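Local coordinates for protein 28 kDa product (PDB 1UKF) that acts as a secreted papain-like cysteine protease of Pseudomonas syringae that cleaves its own precursor and probably impairs the defences of infected plant cells, at residues A[10-15]-A[40-45]; A[32-37]-A[150-155]; A[56-61]-A[79-84]; A[101-106]-A[163-168]; A[114-119]-A[155-160]. All coordinates share one frame; numbering follows the deposited sequence.

Contact 1: A[10-15]-A[40-45]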
# COMPACT_ATOMS: atom_id res chain seq x y z
N ARG A 10 1.27 -14.26 2.52
CA ARG A 10 -0.16 -14.52 2.60
C ARG A 10 -0.91 -13.72 1.54
O ARG A 10 -0.85 -12.49 1.54
CB ARG A 10 -0.70 -14.15 3.98
CG ARG A 10 -1.97 -14.91 4.39
CD ARG A 10 -1.63 -16.37 4.74
NE ARG A 10 -0.67 -16.41 5.84
CZ ARG A 10 -1.00 -16.29 7.13
NH1 ARG A 10 -2.27 -16.12 7.48
NH2 ARG A 10 -0.05 -16.29 8.05
N ASP A 11 -1.59 -14.41 0.64
CA ASP A 11 -2.40 -13.74 -0.37
C ASP A 11 -3.77 -13.59 0.27
O ASP A 11 -4.54 -14.55 0.34
CB ASP A 11 -2.50 -14.60 -1.63
CG ASP A 11 -3.38 -13.97 -2.69
OD1 ASP A 11 -4.06 -12.96 -2.41
OD2 ASP A 11 -3.41 -14.50 -3.83
N VAL A 12 -4.08 -12.39 0.74
CA VAL A 12 -5.35 -12.14 1.40
C VAL A 12 -6.28 -11.25 0.58
O VAL A 12 -7.31 -10.79 1.08
CB VAL A 12 -5.13 -11.49 2.79
CG1 VAL A 12 -4.35 -12.44 3.68
CG2 VAL A 12 -4.38 -10.16 2.66
N ASN A 13 -5.95 -11.06 -0.70
CA ASN A 13 -6.73 -10.18 -1.57
C ASN A 13 -7.60 -10.86 -2.63
O ASN A 13 -7.91 -10.26 -3.66
CB ASN A 13 -5.77 -9.19 -2.25
CG ASN A 13 -6.48 -8.00 -2.86
OD1 ASN A 13 -7.42 -7.46 -2.28
ND2 ASN A 13 -6.02 -7.57 -4.03
N HIS A 14 -8.01 -12.10 -2.38
CA HIS A 14 -8.85 -12.79 -3.36
C HIS A 14 -10.14 -12.02 -3.65
O HIS A 14 -10.69 -12.12 -4.75
CB HIS A 14 -9.20 -14.20 -2.86
CG HIS A 14 -10.01 -15.00 -3.83
ND1 HIS A 14 -9.49 -15.49 -5.01
CD2 HIS A 14 -11.31 -15.37 -3.81
CE1 HIS A 14 -10.44 -16.13 -5.68
NE2 HIS A 14 -11.56 -16.07 -4.97
N ASN A 15 -10.63 -11.27 -2.66
CA ASN A 15 -11.86 -10.51 -2.82
C ASN A 15 -11.69 -9.09 -3.37
O ASN A 15 -12.64 -8.31 -3.37
CB ASN A 15 -12.62 -10.47 -1.49
CG ASN A 15 -13.06 -11.85 -1.02
OD1 ASN A 15 -13.74 -12.57 -1.75
ND2 ASN A 15 -12.66 -12.22 0.19
N HIS A 40 -4.79 -12.09 11.03
CA HIS A 40 -5.88 -11.16 11.26
C HIS A 40 -6.60 -10.79 9.95
O HIS A 40 -7.83 -10.72 9.89
CB HIS A 40 -5.33 -9.89 11.93
CG HIS A 40 -6.33 -8.78 12.05
ND1 HIS A 40 -7.43 -8.85 12.87
CD2 HIS A 40 -6.36 -7.55 11.48
CE1 HIS A 40 -8.10 -7.72 12.80
NE2 HIS A 40 -7.48 -6.91 11.96
N LEU A 41 -5.81 -10.56 8.91
CA LEU A 41 -6.32 -10.15 7.60
C LEU A 41 -6.74 -11.31 6.71
O LEU A 41 -7.38 -11.08 5.67
CB LEU A 41 -5.26 -9.31 6.88
CG LEU A 41 -4.85 -8.03 7.60
CD1 LEU A 41 -3.53 -7.51 7.02
CD2 LEU A 41 -5.94 -6.99 7.46
N ASP A 42 -6.40 -12.53 7.10
CA ASP A 42 -6.74 -13.71 6.30
C ASP A 42 -8.26 -13.87 6.22
O ASP A 42 -9.01 -13.27 7.00
CB ASP A 42 -6.10 -14.97 6.89
CG ASP A 42 -5.65 -15.96 5.82
OD1 ASP A 42 -6.21 -15.93 4.70
OD2 ASP A 42 -4.75 -16.78 6.11
N TYR A 43 -8.72 -14.71 5.29
CA TYR A 43 -10.14 -14.89 5.04
C TYR A 43 -11.05 -15.26 6.21
O TYR A 43 -12.21 -14.87 6.22
CB TYR A 43 -10.32 -15.88 3.89
CG TYR A 43 -9.52 -15.45 2.68
CD1 TYR A 43 -8.35 -16.12 2.33
CD2 TYR A 43 -9.89 -14.34 1.93
CE1 TYR A 43 -7.56 -15.67 1.27
CE2 TYR A 43 -9.11 -13.88 0.88
CZ TYR A 43 -7.94 -14.55 0.56
OH TYR A 43 -7.15 -14.09 -0.47
N ASN A 44 -10.53 -16.00 7.18
CA ASN A 44 -11.35 -16.38 8.33
C ASN A 44 -11.08 -15.46 9.51
O ASN A 44 -11.50 -15.73 10.63
CB ASN A 44 -11.07 -17.83 8.72
CG ASN A 44 -9.70 -18.02 9.33
OD1 ASN A 44 -8.77 -17.28 9.03
ND2 ASN A 44 -9.56 -19.03 10.19
N GLY A 45 -10.39 -14.35 9.24
CA GLY A 45 -10.06 -13.40 10.29
C GLY A 45 -10.90 -12.14 10.30
O GLY A 45 -11.46 -11.73 9.28
O HOH W 1 -4.53 -16.44 2.51
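Tyr43 OH sits between two backbone groups of the 10-15 loop: it donates to Asp11 O at 2.8 Å and accepts from His14 N at 2.9 Å, an N-H bond bent to 154°. His14 N lies in the ring plane at the edge, whereas the hydroxyl reaches Asp11 O from above the carbonyl plane. Two hydrogen bonds thus grip the phenol oxygen, and His14 CB packs 3.2 Å from Tyr43 OH, where the 42-45 beta turn meets the loop.

Beside it, Asp42 divides its carboxylate. OD2 forms a salt bridge with Arg10 NH1 at 2.9 Å, met from above the carboxylate plane, with the two flat groups 42° apart. The bend at chi2 (74°) brings Arg10 CD to 3.4 Å from Asp42 OD2. OD1 accepts from Tyr43 N at 2.9 Å and from a water that also donates to Asp11 O. Val12 packs alongside, its CG1 3.8 Å from Asp42 CA. Asp11 OD1 takes Asn13 N in an Asx turn.

The loop leads from strand 6-9 to the helix of the active-site Cys18, and Asn13, bonded to Asn149 through ND2, has its side chain about 4 Å from those of Cys18 and His132. Two carboxylates, Asp42 and Asp39, at one NH1 would balance the charge of Arg10, which would in turn help to keep them ionised. The phenol, bonded at two backbone points, ties down the chain on the way to helix 18-27, and the water links Asp11 O to Asp42 OD1.

Contact 2: A[32-37]-A[150-155]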
# COMPACT_ATOMS: atom_id res chain seq x y z
N GLY A 32 1.18 -7.22 17.53
CA GLY A 32 1.67 -8.58 17.35
C GLY A 32 2.88 -8.64 16.45
O GLY A 32 3.74 -7.76 16.49
N ASP A 33 2.97 -9.69 15.64
CA ASP A 33 4.07 -9.84 14.70
C ASP A 33 3.50 -9.98 13.30
O ASP A 33 2.28 -10.00 13.12
CB ASP A 33 4.96 -11.04 15.05
CG ASP A 33 4.16 -12.30 15.31
OD1 ASP A 33 3.25 -12.61 14.52
OD2 ASP A 33 4.47 -13.00 16.30
N ALA A 34 4.37 -10.07 12.30
CA ALA A 34 3.92 -10.19 10.92
C ALA A 34 2.94 -11.33 10.70
O ALA A 34 1.92 -11.16 10.02
CB ALA A 34 5.12 -10.34 9.99
N GLU A 35 3.24 -12.50 11.27
CA GLU A 35 2.37 -13.66 11.11
C GLU A 35 0.98 -13.43 11.69
O GLU A 35 -0.03 -13.76 11.05
CB GLU A 35 3.00 -14.89 11.79
CG GLU A 35 4.31 -15.34 11.18
CD GLU A 35 4.17 -15.74 9.73
OE1 GLU A 35 3.34 -16.63 9.43
OE2 GLU A 35 4.88 -15.18 8.88
N SER A 36 0.91 -12.87 12.89
CA SER A 36 -0.38 -12.62 13.51
C SER A 36 -1.15 -11.55 12.75
O SER A 36 -2.38 -11.58 12.71
CB SER A 36 -0.23 -12.24 14.99
OG SER A 36 0.45 -11.01 15.15
N ARG A 37 -0.44 -10.60 12.13
CA ARG A 37 -1.11 -9.56 11.36
C ARG A 37 -1.73 -10.16 10.11
O ARG A 37 -2.84 -9.80 9.72
CB ARG A 37 -0.13 -8.44 10.99
CG ARG A 37 0.27 -7.57 12.18
CD ARG A 37 0.98 -6.30 11.76
NE ARG A 37 2.37 -6.50 11.37
CZ ARG A 37 3.38 -6.66 12.22
NH1 ARG A 37 3.15 -6.64 13.53
NH2 ARG A 37 4.62 -6.80 11.77
N LEU A 150 0.39 -10.41 -1.64
CA LEU A 150 1.55 -11.20 -1.25
C LEU A 150 1.82 -11.43 0.23
O LEU A 150 2.27 -12.51 0.62
CB LEU A 150 2.80 -10.56 -1.87
CG LEU A 150 2.77 -10.39 -3.39
CD1 LEU A 150 3.85 -9.42 -3.83
CD2 LEU A 150 2.96 -11.75 -4.05
N GLY A 151 1.56 -10.42 1.05
CA GLY A 151 1.80 -10.56 2.48
C GLY A 151 2.65 -9.41 2.98
O GLY A 151 2.68 -8.33 2.37
N GLU A 152 3.36 -9.63 4.09
CA GLU A 152 4.19 -8.59 4.67
C GLU A 152 5.67 -8.82 4.43
O GLU A 152 6.17 -9.95 4.49
CB GLU A 152 3.93 -8.47 6.18
CG GLU A 152 4.57 -7.23 6.81
CD GLU A 152 4.22 -7.02 8.27
OE1 GLU A 152 3.03 -7.16 8.63
OE2 GLU A 152 5.13 -6.70 9.06
N PHE A 153 6.37 -7.73 4.16
CA PHE A 153 7.81 -7.73 3.91
C PHE A 153 8.44 -6.73 4.85
O PHE A 153 7.79 -5.78 5.30
CB PHE A 153 8.11 -7.32 2.46
CG PHE A 153 7.45 -8.19 1.43
CD1 PHE A 153 6.11 -8.00 1.09
CD2 PHE A 153 8.16 -9.22 0.83
CE1 PHE A 153 5.49 -8.84 0.16
CE2 PHE A 153 7.56 -10.05 -0.10
CZ PHE A 153 6.21 -9.86 -0.44
N GLN A 154 9.72 -6.94 5.15
CA GLN A 154 10.44 -6.04 6.04
C GLN A 154 11.88 -5.91 5.60
O GLN A 154 12.47 -6.85 5.06
CB GLN A 154 10.38 -6.55 7.48
CG GLN A 154 9.04 -6.32 8.16
CD GLN A 154 9.01 -6.83 9.58
OE1 GLN A 154 10.05 -6.91 10.25
NE2 GLN A 154 7.82 -7.17 10.07
N SER A 155 12.44 -4.73 5.82
CA SER A 155 13.82 -4.44 5.47
C SER A 155 14.30 -3.31 6.36
O SER A 155 13.52 -2.69 7.07
CB SER A 155 13.94 -4.00 4.01
OG SER A 155 13.46 -2.67 3.84
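Helix 34-41 is fastened to strand 151-156 of the antiparallel sheet by a side-on salt bridge between Arg37 and Glu152. NE of Arg37 donates to Glu152 OE1 at 2.9 Å, and Arg37 NH2 to OE2 of the same carboxylate at 2.8 Å. The second bond is almost straight (178°). Both oxygens offer their syn lone pairs, and the guanidinium and carboxylate planes lie 21° apart, close to coplanar. Glu152 reaches across with an extended chain, its CG anti to the backbone N, while Arg37 bends at chi3, which turns NE toward the acid.

Gln154, two residues along the strand, adds a third donor from its own side: NE2 meets Glu152 OE2 at 2.9 Å on the anti side, while its OE1 is held by Gln142. The methyl of Ala34 closes in on the carboxylate, CB 3.8 Å from Glu152 OE2. At the start of the helix, one face of the Arg37 guanidinium covers Asp33 C and Ala34 N. That turn is fixed by a capping box, in which Ser36 N bonds to Asp33 OD1 at 2.9 Å and Asp33 N bonds to Ser36 OG.

Trp25 NE1 of helix 18-27 donates to Glu152 OE1, and Asp31 O receives Arg37 NH1. Each oxygen of this buried carboxylate thus has two donors, and the guanidinium is bonded at its edge and packed over by the helix start on one face. Such a network would be expected to keep Glu152 ionised despite burial; Lys144 nearby would probably add to that effect, at the price of like charges close to Arg37 NH2.

Contact 3: A[56-61]-A[79-84]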
# COMPACT_ATOMS: atom_id res chain seq x y z
N GLN A 56 -15.30 -0.52 1.49
CA GLN A 56 -16.60 0.03 1.11
C GLN A 56 -16.56 1.55 1.29
O GLN A 56 -17.21 2.27 0.54
CB GLN A 56 -17.71 -0.59 1.96
CG GLN A 56 -17.93 -2.07 1.70
CD GLN A 56 -19.28 -2.55 2.18
OE1 GLN A 56 -19.76 -2.15 3.24
NE2 GLN A 56 -19.92 -3.41 1.39
N VAL A 57 -15.82 2.02 2.29
CA VAL A 57 -15.69 3.46 2.50
C VAL A 57 -14.96 4.01 1.27
O VAL A 57 -15.33 5.06 0.74
CB VAL A 57 -14.86 3.77 3.78
CG1 VAL A 57 -14.58 5.26 3.86
CG2 VAL A 57 -15.62 3.32 5.01
N TYR A 58 -13.93 3.31 0.83
CA TYR A 58 -13.17 3.70 -0.36
C TYR A 58 -14.10 3.75 -1.58
O TYR A 58 -14.12 4.74 -2.32
CB TYR A 58 -12.04 2.70 -0.61
CG TYR A 58 -11.30 2.90 -1.91
CD1 TYR A 58 -10.25 3.82 -2.01
CD2 TYR A 58 -11.66 2.19 -3.05
CE1 TYR A 58 -9.58 4.01 -3.21
CE2 TYR A 58 -11.00 2.38 -4.26
CZ TYR A 58 -9.96 3.29 -4.33
OH TYR A 58 -9.30 3.49 -5.53
N ASN A 59 -14.87 2.68 -1.78
CA ASN A 59 -15.79 2.60 -2.91
C ASN A 59 -16.86 3.69 -2.87
O ASN A 59 -17.21 4.26 -3.90
CB ASN A 59 -16.49 1.24 -2.97
CG ASN A 59 -15.57 0.13 -3.42
OD1 ASN A 59 -14.58 0.37 -4.11
ND2 ASN A 59 -15.90 -1.10 -3.04
N ASP A 60 -17.40 3.95 -1.68
CA ASP A 60 -18.43 4.98 -1.53
C ASP A 60 -17.87 6.33 -1.94
O ASP A 60 -18.52 7.09 -2.66
CB ASP A 60 -18.91 5.06 -0.07
CG ASP A 60 -19.72 3.86 0.36
OD1 ASP A 60 -20.10 3.04 -0.51
OD2 ASP A 60 -19.99 3.73 1.57
N ALA A 61 -16.66 6.63 -1.48
CA ALA A 61 -16.02 7.90 -1.82
C ALA A 61 -15.69 7.98 -3.30
O ALA A 61 -15.81 9.04 -3.91
CB ALA A 61 -14.76 8.09 -0.99
N THR A 79 -7.97 9.17 0.01
CA THR A 79 -7.94 10.08 1.15
C THR A 79 -9.09 9.75 2.10
O THR A 79 -8.93 9.77 3.32
CB THR A 79 -8.06 11.55 0.69
OG1 THR A 79 -6.94 11.87 -0.14
CG2 THR A 79 -8.08 12.49 1.89
N ALA A 80 -10.26 9.43 1.54
CA ALA A 80 -11.43 9.12 2.34
C ALA A 80 -11.23 7.88 3.22
O ALA A 80 -11.59 7.89 4.39
CB ALA A 80 -12.65 8.92 1.44
N VAL A 81 -10.64 6.83 2.66
CA VAL A 81 -10.44 5.62 3.45
C VAL A 81 -9.42 5.81 4.57
O VAL A 81 -9.59 5.26 5.65
CB VAL A 81 -10.07 4.40 2.56
CG1 VAL A 81 -8.67 4.55 1.99
CG2 VAL A 81 -10.19 3.12 3.37
N ILE A 82 -8.38 6.60 4.34
CA ILE A 82 -7.41 6.79 5.42
C ILE A 82 -7.95 7.72 6.49
O ILE A 82 -7.65 7.55 7.67
CB ILE A 82 -6.01 7.27 4.89
CG1 ILE A 82 -6.09 8.66 4.27
CG2 ILE A 82 -5.47 6.26 3.89
CD1 ILE A 82 -5.87 9.79 5.28
N GLU A 83 -8.77 8.70 6.11
CA GLU A 83 -9.35 9.61 7.10
C GLU A 83 -10.37 8.86 7.95
O GLU A 83 -10.50 9.12 9.15
CB GLU A 83 -10.02 10.81 6.42
CG GLU A 83 -9.05 11.69 5.67
CD GLU A 83 -9.67 12.99 5.21
OE1 GLU A 83 -10.87 12.99 4.88
OE2 GLU A 83 -8.95 14.01 5.16
N ASP A 84 -11.08 7.92 7.34
CA ASP A 84 -12.07 7.12 8.05
C ASP A 84 -11.38 6.29 9.13
O ASP A 84 -11.99 5.97 10.16
CB ASP A 84 -12.80 6.19 7.08
CG ASP A 84 -13.73 5.22 7.78
OD1 ASP A 84 -14.78 5.67 8.30
OD2 ASP A 84 -13.42 4.01 7.82
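Ala61 and Ala80 meet methyl to methyl, their CB atoms 3.3 Å apart, tighter than an ordinary van der Waals contact. With only methyls at this point the two helices can sit close, the axes of the two segments 8.2 Å apart. One turn back, the packing relaxes: Tyr58 CB lies 4.1 Å from Val81 CB, with Val81 CG1 oblique to the phenol ring.

Helices 46-67 and 73-84 follow each other in the chain and form a helical hairpin, their segments running at 138° to one another. It belongs to the helical part of the papain-like fold. With CG of Tyr58 anti to the backbone N (chi1 173°), the ring extends past Val81 to touch Phe74, Ala77 and Ser78 earlier on the partner helix and Ala19 beside the active-site cysteine. Val81 in turn reaches Thr23 and Leu121, so this flank faces inward.

Toward solvent the contact turns from apolar to mixed, with Asp84 exposed. There Val57 sets both methyls against Asp84: its CG2 comes to 3.6 Å from Asp84 OD2, and its CG1 to 3.8 Å from Asp84 CB. No hydrogen bond spans the two segments, and the Asp84 side chain also touches Arg54 of the longer helix.

Contact 4: A[101-106]-A[163-168]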
# COMPACT_ATOMS: atom_id res chain seq x y z
N GLY A 101 14.84 2.81 -14.99
CA GLY A 101 14.84 1.47 -14.43
C GLY A 101 14.01 1.35 -13.16
O GLY A 101 13.58 2.35 -12.59
N SER A 102 13.79 0.11 -12.72
CA SER A 102 13.02 -0.14 -11.51
C SER A 102 13.81 0.24 -10.27
O SER A 102 13.24 0.47 -9.20
CB SER A 102 12.60 -1.61 -11.45
OG SER A 102 13.72 -2.47 -11.47
N ALA A 103 15.13 0.32 -10.41
CA ALA A 103 15.98 0.69 -9.28
C ALA A 103 15.75 2.17 -8.97
O ALA A 103 15.69 2.56 -7.81
CB ALA A 103 17.45 0.45 -9.63
N GLN A 104 15.63 2.98 -10.02
CA GLN A 104 15.40 4.41 -9.84
C GLN A 104 14.05 4.65 -9.17
O GLN A 104 13.95 5.44 -8.23
CB GLN A 104 15.43 5.13 -11.20
CG GLN A 104 15.26 6.64 -11.09
CD GLN A 104 15.22 7.32 -12.44
OE1 GLN A 104 16.14 7.20 -13.24
NE2 GLN A 104 14.14 8.06 -12.70
N LEU A 105 13.02 3.97 -9.66
CA LEU A 105 11.68 4.10 -9.10
C LEU A 105 11.71 3.68 -7.63
O LEU A 105 11.20 4.39 -6.76
CB LEU A 105 10.69 3.24 -9.88
CG LEU A 105 9.25 3.17 -9.34
CD1 LEU A 105 8.68 4.56 -9.19
CD2 LEU A 105 8.40 2.33 -10.29
N GLY A 106 12.31 2.52 -7.38
CA GLY A 106 12.40 2.02 -6.02
C GLY A 106 13.15 2.98 -5.11
O GLY A 106 12.78 3.16 -3.95
N LEU A 163 13.86 -3.62 -1.74
CA LEU A 163 12.57 -4.25 -1.51
C LEU A 163 11.53 -3.68 -2.47
O LEU A 163 10.80 -4.43 -3.11
CB LEU A 163 12.14 -4.04 -0.05
CG LEU A 163 10.69 -4.37 0.35
CD1 LEU A 163 10.27 -5.71 -0.23
CD2 LEU A 163 10.60 -4.39 1.87
N ILE A 164 11.47 -2.36 -2.57
CA ILE A 164 10.50 -1.74 -3.47
C ILE A 164 10.78 -2.11 -4.93
O ILE A 164 9.85 -2.39 -5.68
CB ILE A 164 10.49 -0.21 -3.29
CG1 ILE A 164 10.12 0.12 -1.84
CG2 ILE A 164 9.50 0.43 -4.26
CD1 ILE A 164 10.19 1.59 -1.50
N LYS A 165 12.05 -2.11 -5.33
CA LYS A 165 12.38 -2.49 -6.70
C LYS A 165 11.89 -3.91 -6.95
O LYS A 165 11.34 -4.22 -8.01
CB LYS A 165 13.89 -2.41 -6.94
CG LYS A 165 14.31 -2.81 -8.35
CD LYS A 165 15.82 -2.73 -8.53
CE LYS A 165 16.22 -2.96 -9.98
NZ LYS A 165 15.80 -4.30 -10.49
N GLY A 166 12.09 -4.78 -5.96
CA GLY A 166 11.66 -6.16 -6.09
C GLY A 166 10.16 -6.28 -6.32
O GLY A 166 9.71 -7.10 -7.11
N LEU A 167 9.39 -5.45 -5.62
CA LEU A 167 7.94 -5.47 -5.77
C LEU A 167 7.55 -5.02 -7.17
O LEU A 167 6.69 -5.62 -7.81
CB LEU A 167 7.29 -4.57 -4.72
CG LEU A 167 5.78 -4.76 -4.56
CD1 LEU A 167 5.51 -6.18 -4.07
CD2 LEU A 167 5.24 -3.75 -3.56
N ILE A 168 8.18 -3.95 -7.65
CA ILE A 168 7.89 -3.45 -8.98
C ILE A 168 8.23 -4.51 -10.03
O ILE A 168 7.44 -4.76 -10.94
CB ILE A 168 8.70 -2.17 -9.29
CG1 ILE A 168 8.30 -1.05 -8.32
CG2 ILE A 168 8.46 -1.73 -10.74
CD1 ILE A 168 6.84 -0.65 -8.41
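Ile164 opens the contact by laying its CG2 against Gly106 CA at 3.7 Å. Its CD1 reaches Gly106 O, so the isoleucine covers both the bare alpha carbon and the carbonyl of that glycine. With no side chain in the way, the backbones come very near at the next residue: Gly106 CA is 4.2 Å from Lys165 N.

Lys165 then runs outward, extended as far as CE, across the first turn of the other helix. Its CG passes 3.2 Å from Ser102 OG, and its CD 3.5 Å from Ala103 CA. Only the last torsion bends (chi4 -61°), leaving NZ 2.9 Å from Ser102 OG in a weak hydrogen bond. Asp169 holds both groups more firmly, with a salt bridge to Lys165 NZ and a hydrogen bond from Ser102 OG. This polar edge sits beside the crossing of helices 102-113 and 160-173 at Gly106, where the segments approach to 8.0 Å at 126°. Helix 160-173 packs on the antiparallel sheet of the papain-like fold, where its Leu163 and Leu167 touch strand 142-147, and helix 102-113 packs against it.

Ile168, one turn beyond Ile164, completes the apolar side. Its CD1 meets Leu105 CD2 at 3.9 Å, the two chains crossing at about a right angle, while its CG2 lies 4.2 Å from Ser102 CB.

Contact 5: A[114-119]-A[155-160]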
# COMPACT_ATOMS: atom_id res chain seq x y z
N ALA A 114 10.65 5.36 3.30
CA ALA A 114 11.53 4.74 4.28
C ALA A 114 12.20 5.77 5.18
O ALA A 114 13.43 5.86 5.22
CB ALA A 114 12.57 3.89 3.58
N GLN A 115 11.39 6.55 5.89
CA GLN A 115 11.89 7.55 6.83
C GLN A 115 11.18 7.23 8.14
O GLN A 115 9.97 7.00 8.16
CB GLN A 115 11.53 8.97 6.36
CG GLN A 115 12.03 9.32 4.96
CD GLN A 115 13.53 9.48 4.86
OE1 GLN A 115 14.09 9.58 3.76
NE2 GLN A 115 14.21 9.51 6.00
N SER A 116 11.93 7.20 9.23
CA SER A 116 11.36 6.86 10.52
C SER A 116 10.08 7.62 10.86
O SER A 116 10.00 8.84 10.69
CB SER A 116 12.40 7.09 11.62
OG SER A 116 11.94 6.59 12.85
N GLY A 117 9.08 6.87 11.31
CA GLY A 117 7.81 7.46 11.69
C GLY A 117 6.78 7.63 10.59
O GLY A 117 5.61 7.86 10.88
N ARG A 118 7.20 7.52 9.34
CA ARG A 118 6.26 7.70 8.23
C ARG A 118 5.41 6.49 7.90
O ARG A 118 5.86 5.34 7.97
CB ARG A 118 7.00 8.14 6.96
CG ARG A 118 7.69 9.50 7.08
CD ARG A 118 8.15 10.01 5.72
NE ARG A 118 8.85 11.28 5.83
CZ ARG A 118 9.33 11.97 4.80
NH1 ARG A 118 9.19 11.51 3.57
NH2 ARG A 118 9.97 13.12 5.00
N LYS A 119 4.16 6.77 7.55
CA LYS A 119 3.20 5.74 7.16
C LYS A 119 2.61 6.16 5.83
O LYS A 119 2.38 7.34 5.60
CB LYS A 119 2.08 5.62 8.20
CG LYS A 119 2.50 4.92 9.47
CD LYS A 119 1.29 4.57 10.33
CE LYS A 119 1.69 3.79 11.57
NZ LYS A 119 2.51 4.61 12.50
N SER A 155 12.44 -4.73 5.82
CA SER A 155 13.82 -4.44 5.47
C SER A 155 14.30 -3.31 6.36
O SER A 155 13.52 -2.69 7.07
CB SER A 155 13.94 -4.00 4.01
OG SER A 155 13.46 -2.67 3.84
N SER A 156 15.60 -3.07 6.34
CA SER A 156 16.14 -1.95 7.09
C SER A 156 15.78 -0.77 6.19
O SER A 156 15.39 -0.96 5.04
CB SER A 156 17.66 -2.08 7.18
OG SER A 156 18.22 -2.11 5.88
N ARG A 157 15.90 0.45 6.70
CA ARG A 157 15.61 1.60 5.85
C ARG A 157 16.62 1.57 4.70
O ARG A 157 16.31 1.94 3.57
CB ARG A 157 15.72 2.91 6.63
CG ARG A 157 14.79 3.01 7.83
CD ARG A 157 14.57 4.45 8.28
NE ARG A 157 15.81 5.18 8.55
CZ ARG A 157 16.25 5.51 9.76
NH1 ARG A 157 15.56 5.17 10.85
NH2 ARG A 157 17.36 6.22 9.89
N SER A 158 17.83 1.11 5.00
CA SER A 158 18.91 1.03 4.02
C SER A 158 18.57 0.19 2.79
O SER A 158 18.90 0.56 1.66
CB SER A 158 20.18 0.44 4.66
OG SER A 158 20.61 1.19 5.78
N ALA A 159 17.91 -0.94 3.02
CA ALA A 159 17.55 -1.86 1.94
C ALA A 159 16.17 -1.64 1.32
O ALA A 159 15.77 -2.37 0.41
CB ALA A 159 17.68 -3.29 2.43
N ALA A 160 15.44 -0.65 1.81
CA ALA A 160 14.11 -0.37 1.29
C ALA A 160 14.08 -0.21 -0.24
O ALA A 160 13.15 -0.67 -0.89
CB ALA A 160 13.53 0.87 1.96
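Arg157 carries its CG anti to its own carbonyl carbon (chi1 -59°), continues nearly extended to CD, and bends at chi3 (-55°), which sets NE beyond CD while CD rests on the backbone of Ala114 to Ser116. The aliphatic part of the chain does most of the touching: Arg157 CD lies 3.6 Å from Ala114 O and 3.9 Å from Ser116 N. Farther out, NH1 comes to 3.8 Å from Ser116 CB, with the guanidinium oblique to both that carbon and the Ala114 carbonyl. No hydrogen bond joins the two segments here. NH1 goes instead to Gly140 O, in the connection between strands 130-139 and 142-147, and Ser116 OG makes a weak bond to Gly140 N.

Beside the exposed arginine, Ala114 CB meets Ala160 CB at 3.6 Å, a small buried contact. Ala160 also rests on Phe143 of the sheet, so the methyl pair continues into the core while the guanidinium stays at the surface.

Each segment is shaped by its own turn. Ala114 is the residue at which helix 102-113 gives way, and a type II turn follows, closed by Arg118 N to Gln115 O at 3.1 Å, with Gly117 at positive phi. In the other segment a type I turn runs from Arg157 to Ala160 at the start of helix 160-173. Ser156 OG accepts from Ala159 N at 3.1 Å, an ST motif just ahead of the helix. Here, away from the catalytic residues, a helix-to-strand turn and a strand-to-helix turn meet at one edge of the papain-like fold.

Contact 2 is the buried one, contact 3 lies at the surface, and the other three grade from core to solvent. Contacts 1 and 2 both use helix 34-41 and touch where Arg10 N meets Leu150 O; both rely on arginine-carboxylate pairs, though contact 1 adds a phenol and a water. Contacts 3 and 4, on opposite sides of the chain's centre, are helix pairs brought close by alanine in one and glycine in the other. Contact 5 shares Ser155 with contact 2 and meets contact 4 at Leu163, at the end of strand 151-156. Contact 1 brings Asn13 beside Cys18 and His132, and Leu167 of contact 4 touches Asp147, whereas contact 5 lies away from them.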